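Local coordinates for protein citrate lyase, subunit 1 (Methanosaeta concilii, PDB 6HXI) that probably serves as the citrate-binding and ATP-grasp subunit of ATP citrate lyase, which turns citrate, ATP and coenzyme A into oxaloacetate and acetyl-CoA, at residues T275-A287 against D297-P309. Residues are numbered along the deposited sequence; the frame is centred on the assembly and turned at random.
Sequences TMVAGGGASVIYA and DEMANYGEYSGDP. With COA (coenzyme A), chain G.
In the citrate-binding domain, akin to succinyl-CoA synthetase, strand 301-306 runs alongside the strand-to-helix turn 275-280, joined to it by a single beta bridge between Ala278 and Tyr305. Gly279 N, at the N-cap position of the following helix, donates to Tyr305 O (2.8 Å); Tyr305 N returns only a weak bond to Val277 O. Farther along, the Asn301 amide grips the backbone of Thr275 twice: OD1 accepts from Thr275 N on a lone pair (3.1 Å), and ND2 donates almost straight to Thr275 O (3.3 Å, 174°). A leucine in place of Asn301 would probably leave the N-H and C=O of Thr275 without these side-chain mates. A water that accepts from Val277 N (2.8 Å) and donates weakly to Gly303 O fills in where the backbones stand farther apart. CB of Ala278 lies over one face of the Tyr305 ring in a CH-pi contact, 3.9 Å from the centroid, while Met276 O meets the ring edge. Tyr302 starts out away from the helix, but a chi1 of 169°, CG trans to N, brings its ring back, and OH donates to Ser283 OG (2.7 Å) and also accepts from Gly274 N of the neighbouring succinyl-CoA ligase-like alpha subunit. Glu304 OE2 accepts from Ser306 OG on its syn side, tilted from the carboxylate plane; the Ser306 side chain lies beside a bound citrate anion, and Gly307 then touches coenzyme A. Strand 261-266 pairs antiparallel with strand 301-306, helix 311-325 packs on Met276, and Met276 and Ala278 bond through their backbones to Leu337 of parallel-sheet strand 334-338 and Gly339 just past it.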
loop_
_atom_site.group_PDB
_atom_site.type_symbol
_atom_site.label_atom_id
_atom_site.label_comp_id
_atom_site.label_asym_id
_atom_site.label_seq_id
_atom_site.Cartn_x
_atom_site.Cartn_y
_atom_site.Cartn_z
ATOM N N THR C 275 55.894 -22.886 -12.669
ATOM C CA THR C 275 54.690 -23.540 -13.133
ATOM C C THR C 275 53.441 -23.114 -12.376
ATOM O O THR C 275 53.464 -22.916 -11.151
ATOM C CB THR C 275 54.847 -25.073 -13.074
ATOM O OG1 THR C 275 55.163 -25.485 -11.737
ATOM C CG2 THR C 275 55.861 -25.614 -14.085
ATOM N N MET C 276 52.337 -23.015 -13.112
ATOM C CA MET C 276 51.027 -22.750 -12.549
ATOM C C MET C 276 50.077 -23.683 -13.269
ATOM O O MET C 276 49.391 -23.304 -14.221
ATOM C CB MET C 276 50.628 -21.279 -12.632
ATOM C CG MET C 276 49.339 -21.006 -11.898
ATOM S SD MET C 276 49.057 -19.266 -11.556
ATOM C CE MET C 276 49.335 -18.553 -13.197
ATOM N N VAL C 277 50.115 -24.942 -12.838
ATOM C CA VAL C 277 49.355 -26.038 -13.437
ATOM C C VAL C 277 48.087 -26.343 -12.642
ATOM O O VAL C 277 48.107 -26.384 -11.412
ATOM C CB VAL C 277 50.238 -27.301 -13.675
ATOM C CG1 VAL C 277 49.448 -28.409 -14.356
ATOM C CG2 VAL C 277 51.481 -26.952 -14.491
ATOM N N ALA C 278 46.988 -26.526 -13.367
ATOM C CA ALA C 278 45.716 -26.881 -12.800
ATOM C C ALA C 278 45.616 -28.402 -12.623
ATOM O O ALA C 278 45.867 -29.165 -13.563
ATOM C CB ALA C 278 44.612 -26.381 -13.694
ATOM N N GLY C 279 45.294 -28.832 -11.411
ATOM C CA GLY C 279 45.083 -30.245 -11.109
ATOM C C GLY C 279 46.245 -30.979 -10.487
ATOM O O GLY C 279 47.401 -30.730 -10.834
ATOM N N GLY C 280 45.929 -31.874 -9.556
ATOM C CA GLY C 280 46.917 -32.720 -8.891
ATOM C C GLY C 280 47.601 -33.666 -9.864
ATOM O O GLY C 280 48.829 -33.767 -9.862
ATOM N N GLY C 281 46.807 -34.338 -10.710
ATOM C CA GLY C 281 47.294 -35.278 -11.719
ATOM C C GLY C 281 48.213 -34.655 -12.747
ATOM O O GLY C 281 49.343 -35.115 -12.926
ATOM N N ALA C 282 47.735 -33.594 -13.426
ATOM C CA ALA C 282 48.463 -32.871 -14.472
ATOM C C ALA C 282 49.745 -32.173 -14.004
ATOM O O ALA C 282 50.711 -32.149 -14.768
ATOM C CB ALA C 282 47.545 -31.866 -15.133
ATOM N N SER C 283 49.765 -31.604 -12.767
ATOM C CA SER C 283 50.940 -30.883 -12.248
ATOM C C SER C 283 52.143 -31.794 -12.061
ATOM O O SER C 283 53.283 -31.392 -12.302
ATOM C CB SER C 283 50.605 -30.143 -10.962
ATOM O OG SER C 283 50.025 -31.016 -10.007
ATOM N N VAL C 284 51.863 -33.040 -11.652
ATOM C CA VAL C 284 52.825 -34.119 -11.445
ATOM C C VAL C 284 53.391 -34.476 -12.811
ATOM O O VAL C 284 54.611 -34.578 -12.951
ATOM C CB VAL C 284 52.138 -35.322 -10.731
ATOM C CG1 VAL C 284 52.999 -36.570 -10.767
ATOM C CG2 VAL C 284 51.775 -34.975 -9.286
ATOM N N ILE C 285 52.513 -34.593 -13.833
ATOM C CA ILE C 285 52.912 -34.931 -15.209
ATOM C C ILE C 285 53.799 -33.841 -15.816
ATOM O O ILE C 285 54.786 -34.181 -16.474
ATOM C CB ILE C 285 51.711 -35.319 -16.120
ATOM C CG1 ILE C 285 50.994 -36.562 -15.553
ATOM C CG2 ILE C 285 52.171 -35.558 -17.590
ATOM C CD1 ILE C 285 49.637 -36.846 -16.114
ATOM N N TYR C 286 53.475 -32.550 -15.574
ATOM C CA TYR C 286 54.304 -31.438 -16.068
ATOM C C TYR C 286 55.673 -31.464 -15.416
ATOM O O TYR C 286 56.657 -31.250 -16.105
ATOM C CB TYR C 286 53.630 -30.083 -15.854
ATOM C CG TYR C 286 52.641 -29.697 -16.930
ATOM C CD1 TYR C 286 51.332 -30.158 -16.894
ATOM C CD2 TYR C 286 52.991 -28.804 -17.939
ATOM C CE1 TYR C 286 50.396 -29.755 -17.843
ATOM C CE2 TYR C 286 52.061 -28.394 -18.895
ATOM C CZ TYR C 286 50.762 -28.870 -18.838
ATOM O OH TYR C 286 49.820 -28.471 -19.754
ATOM N N ALA C 287 55.743 -31.783 -14.108
ATOM C CA ALA C 287 56.996 -31.925 -13.358
ATOM C C ALA C 287 57.809 -33.120 -13.903
ATOM O O ALA C 287 59.017 -32.997 -14.066
ATOM C CB ALA C 287 56.706 -32.114 -11.874
ATOM N N ASP C 297 66.782 -29.209 -11.907
ATOM C CA ASP C 297 67.531 -28.153 -11.248
ATOM C C ASP C 297 66.857 -26.793 -11.466
ATOM O O ASP C 297 66.769 -26.005 -10.528
ATOM C CB ASP C 297 68.980 -28.133 -11.766
ATOM C CG ASP C 297 69.696 -29.483 -11.788
ATOM O OD1 ASP C 297 69.247 -30.416 -11.067
ATOM O OD2 ASP C 297 70.711 -29.604 -12.513
ATOM N N GLU C 298 66.344 -26.538 -12.688
ATOM C CA GLU C 298 65.664 -25.281 -12.992
ATOM C C GLU C 298 64.196 -25.239 -12.530
ATOM O O GLU C 298 63.555 -24.183 -12.620
ATOM C CB GLU C 298 65.797 -24.899 -14.470
ATOM C CG GLU C 298 67.199 -24.439 -14.853
ATOM C CD GLU C 298 67.917 -23.408 -13.991
ATOM O OE1 GLU C 298 67.248 -22.632 -13.268
ATOM O OE2 GLU C 298 69.166 -23.362 -14.067
ATOM N N MET C 299 63.669 -26.359 -12.014
ATOM C CA MET C 299 62.295 -26.390 -11.517
ATOM C C MET C 299 62.201 -25.617 -10.213
ATOM O O MET C 299 62.571 -26.119 -9.151
ATOM C CB MET C 299 61.784 -27.811 -11.371
ATOM C CG MET C 299 60.555 -28.035 -12.165
ATOM S SD MET C 299 59.699 -29.511 -11.623
ATOM C CE MET C 299 60.623 -30.664 -12.389
ATOM N N ALA C 300 61.766 -24.364 -10.326
ATOM C CA ALA C 300 61.655 -23.422 -9.225
ATOM C C ALA C 300 60.583 -23.741 -8.183
ATOM O O ALA C 300 60.694 -23.291 -7.031
ATOM C CB ALA C 300 61.447 -22.035 -9.771
ATOM N N ASN C 301 59.536 -24.491 -8.582
ATOM C CA ASN C 301 58.444 -24.825 -7.669
ATOM C C ASN C 301 57.587 -25.990 -8.153
ATOM O O ASN C 301 57.644 -26.364 -9.331
ATOM C CB ASN C 301 57.519 -23.603 -7.495
ATOM C CG ASN C 301 56.633 -23.351 -8.701
ATOM O OD1 ASN C 301 57.099 -23.078 -9.809
ATOM N ND2 ASN C 301 55.341 -23.480 -8.524
ATOM N N TYR C 302 56.762 -26.528 -7.236
ATOM C CA TYR C 302 55.717 -27.506 -7.507
ATOM C C TYR C 302 54.464 -26.860 -6.953
ATOM O O TYR C 302 54.349 -26.648 -5.746
ATOM C CB TYR C 302 55.933 -28.916 -6.892
ATOM C CG TYR C 302 54.670 -29.739 -7.020
ATOM C CD1 TYR C 302 54.313 -30.315 -8.237
ATOM C CD2 TYR C 302 53.738 -29.781 -5.984
ATOM C CE1 TYR C 302 53.072 -30.922 -8.416
ATOM C CE2 TYR C 302 52.484 -30.372 -6.159
ATOM C CZ TYR C 302 52.171 -30.974 -7.366
ATOM O OH TYR C 302 50.955 -31.599 -7.528
ATOM N N GLY C 303 53.559 -26.523 -7.849
ATOM C CA GLY C 303 52.291 -25.886 -7.522
ATOM C C GLY C 303 51.120 -26.600 -8.170
ATOM O O GLY C 303 51.293 -27.385 -9.119
ATOM N N GLU C 304 49.916 -26.286 -7.678
ATOM C CA GLU C 304 48.666 -26.908 -8.093
ATOM C C GLU C 304 47.482 -26.064 -7.605
ATOM O O GLU C 304 47.469 -25.600 -6.467
ATOM C CB GLU C 304 48.612 -28.306 -7.431
ATOM C CG GLU C 304 47.506 -29.219 -7.880
ATOM C CD GLU C 304 46.285 -29.208 -6.984
ATOM O OE1 GLU C 304 46.332 -29.786 -5.874
ATOM O OE2 GLU C 304 45.270 -28.612 -7.401
ATOM N N TYR C 305 46.502 -25.875 -8.475
ATOM C CA TYR C 305 45.212 -25.239 -8.199
ATOM C C TYR C 305 44.157 -26.070 -8.936
ATOM O O TYR C 305 44.386 -26.494 -10.066
ATOM C CB TYR C 305 45.168 -23.745 -8.583
ATOM C CG TYR C 305 45.045 -23.475 -10.064
ATOM C CD1 TYR C 305 46.171 -23.433 -10.882
ATOM C CD2 TYR C 305 43.803 -23.247 -10.649
ATOM C CE1 TYR C 305 46.061 -23.185 -12.247
ATOM C CE2 TYR C 305 43.678 -23.017 -12.017
ATOM C CZ TYR C 305 44.811 -22.977 -12.811
ATOM O OH TYR C 305 44.685 -22.759 -14.155
ATOM N N SER C 306 43.051 -26.378 -8.277
ATOM C CA SER C 306 41.959 -27.166 -8.851
ATOM C C SER C 306 40.725 -26.970 -7.993
ATOM O O SER C 306 40.722 -26.107 -7.130
ATOM C CB SER C 306 42.342 -28.643 -8.908
ATOM O OG SER C 306 42.652 -29.085 -7.598
ATOM N N GLY C 307 39.692 -27.751 -8.238
ATOM C CA GLY C 307 38.451 -27.674 -7.467
ATOM C C GLY C 307 37.689 -26.382 -7.651
ATOM O O GLY C 307 37.056 -25.890 -6.715
ATOM N N ASP C 308 37.752 -25.831 -8.871
ATOM C CA ASP C 308 37.095 -24.589 -9.308
ATOM C C ASP C 308 37.323 -23.387 -8.357
ATOM O O ASP C 308 36.351 -22.903 -7.761
ATOM C CB ASP C 308 35.598 -24.803 -9.600
ATOM C CG ASP C 308 34.913 -23.670 -10.376
ATOM O OD1 ASP C 308 35.615 -22.949 -11.151
ATOM O OD2 ASP C 308 33.673 -23.524 -10.239
ATOM N N PRO C 309 38.581 -22.868 -8.217
ATOM C CA PRO C 309 38.785 -21.680 -7.368
ATOM C C PRO C 309 38.258 -20.418 -8.049
ATOM O O PRO C 309 38.304 -20.334 -9.276
ATOM C CB PRO C 309 40.307 -21.624 -7.183
ATOM C CG PRO C 309 40.888 -22.375 -8.315
ATOM C CD PRO C 309 39.852 -23.321 -8.847
HETATM N N1A COA G . 25.364 -19.517 7.376
HETATM C C2A COA G . 26.050 -20.549 7.879
HETATM N N3A COA G . 26.710 -21.515 7.225
HETATM C C4A COA G . 26.565 -21.386 5.897
HETATM C C5A COA G . 25.881 -20.381 5.234
HETATM C C6A COA G . 25.284 -19.384 6.031
HETATM N N6A COA G . 24.678 -18.308 5.532
HETATM N N7A COA G . 25.857 -20.623 3.869
HETATM C C8A COA G . 26.524 -21.741 3.738
HETATM N N9A COA G . 26.979 -22.264 4.922
HETATM C C1B COA G . 27.716 -23.510 5.125
HETATM C C2B COA G . 27.045 -24.767 4.586
HETATM O O2B COA G . 26.062 -25.261 5.499
HETATM C C3B COA G . 28.256 -25.700 4.474
HETATM O O3B COA G . 28.622 -26.266 5.752
HETATM P P3B COA G . 29.382 -27.658 5.918
HETATM O O7A COA G . 30.608 -27.588 5.071
HETATM O O8A COA G . 29.664 -27.791 7.371
HETATM O O9A COA G . 28.374 -28.740 5.492
HETATM C C4B COA G . 29.421 -24.758 4.145
HETATM O O4B COA G . 28.962 -23.427 4.460
HETATM C C5B COA G . 29.917 -24.816 2.723
HETATM O O5B COA G . 28.765 -24.824 1.857
HETATM P P1A COA G . 28.691 -25.798 0.546
HETATM O O1A COA G . 27.637 -25.420 -0.429
HETATM O O2A COA G . 28.659 -27.270 0.927
HETATM O O3A COA G . 30.144 -25.425 0.002
HETATM P P2A COA G . 31.054 -25.587 -1.293
HETATM O O4A COA G . 30.833 -24.447 -2.204
HETATM O O5A COA G . 32.474 -25.594 -0.777
HETATM O O6A COA G . 30.658 -26.995 -1.991
HETATM C CBP COA G . 31.970 -28.855 -2.869
HETATM C CCP COA G . 31.297 -28.236 -1.639
HETATM C CDP COA G . 32.605 -30.187 -2.446
HETATM C CEP COA G . 30.950 -29.114 -3.995
HETATM C CAP COA G . 33.062 -27.876 -3.383
HETATM O OAP COA G . 33.859 -27.391 -2.318
HETATM C C9P COA G . 33.966 -28.385 -4.497
HETATM O O9P COA G . 33.573 -28.365 -5.666
HETATM N N8P COA G . 35.182 -28.827 -4.135
HETATM C C7P COA G . 36.116 -29.431 -5.075
HETATM C C6P COA G . 36.371 -30.879 -4.754
HETATM C C5P COA G . 37.416 -31.491 -5.657
HETATM O O5P COA G . 38.315 -30.804 -6.137
HETATM N N4P COA G . 37.286 -32.792 -5.912
HETATM C C3P COA G . 38.146 -33.507 -6.846
HETATM C C2P COA G . 37.721 -33.326 -8.289
HETATM S S1P COA G . 38.778 -34.446 -9.248
HETATM O O HOH W 1 52.051 -25.449 -10.864
#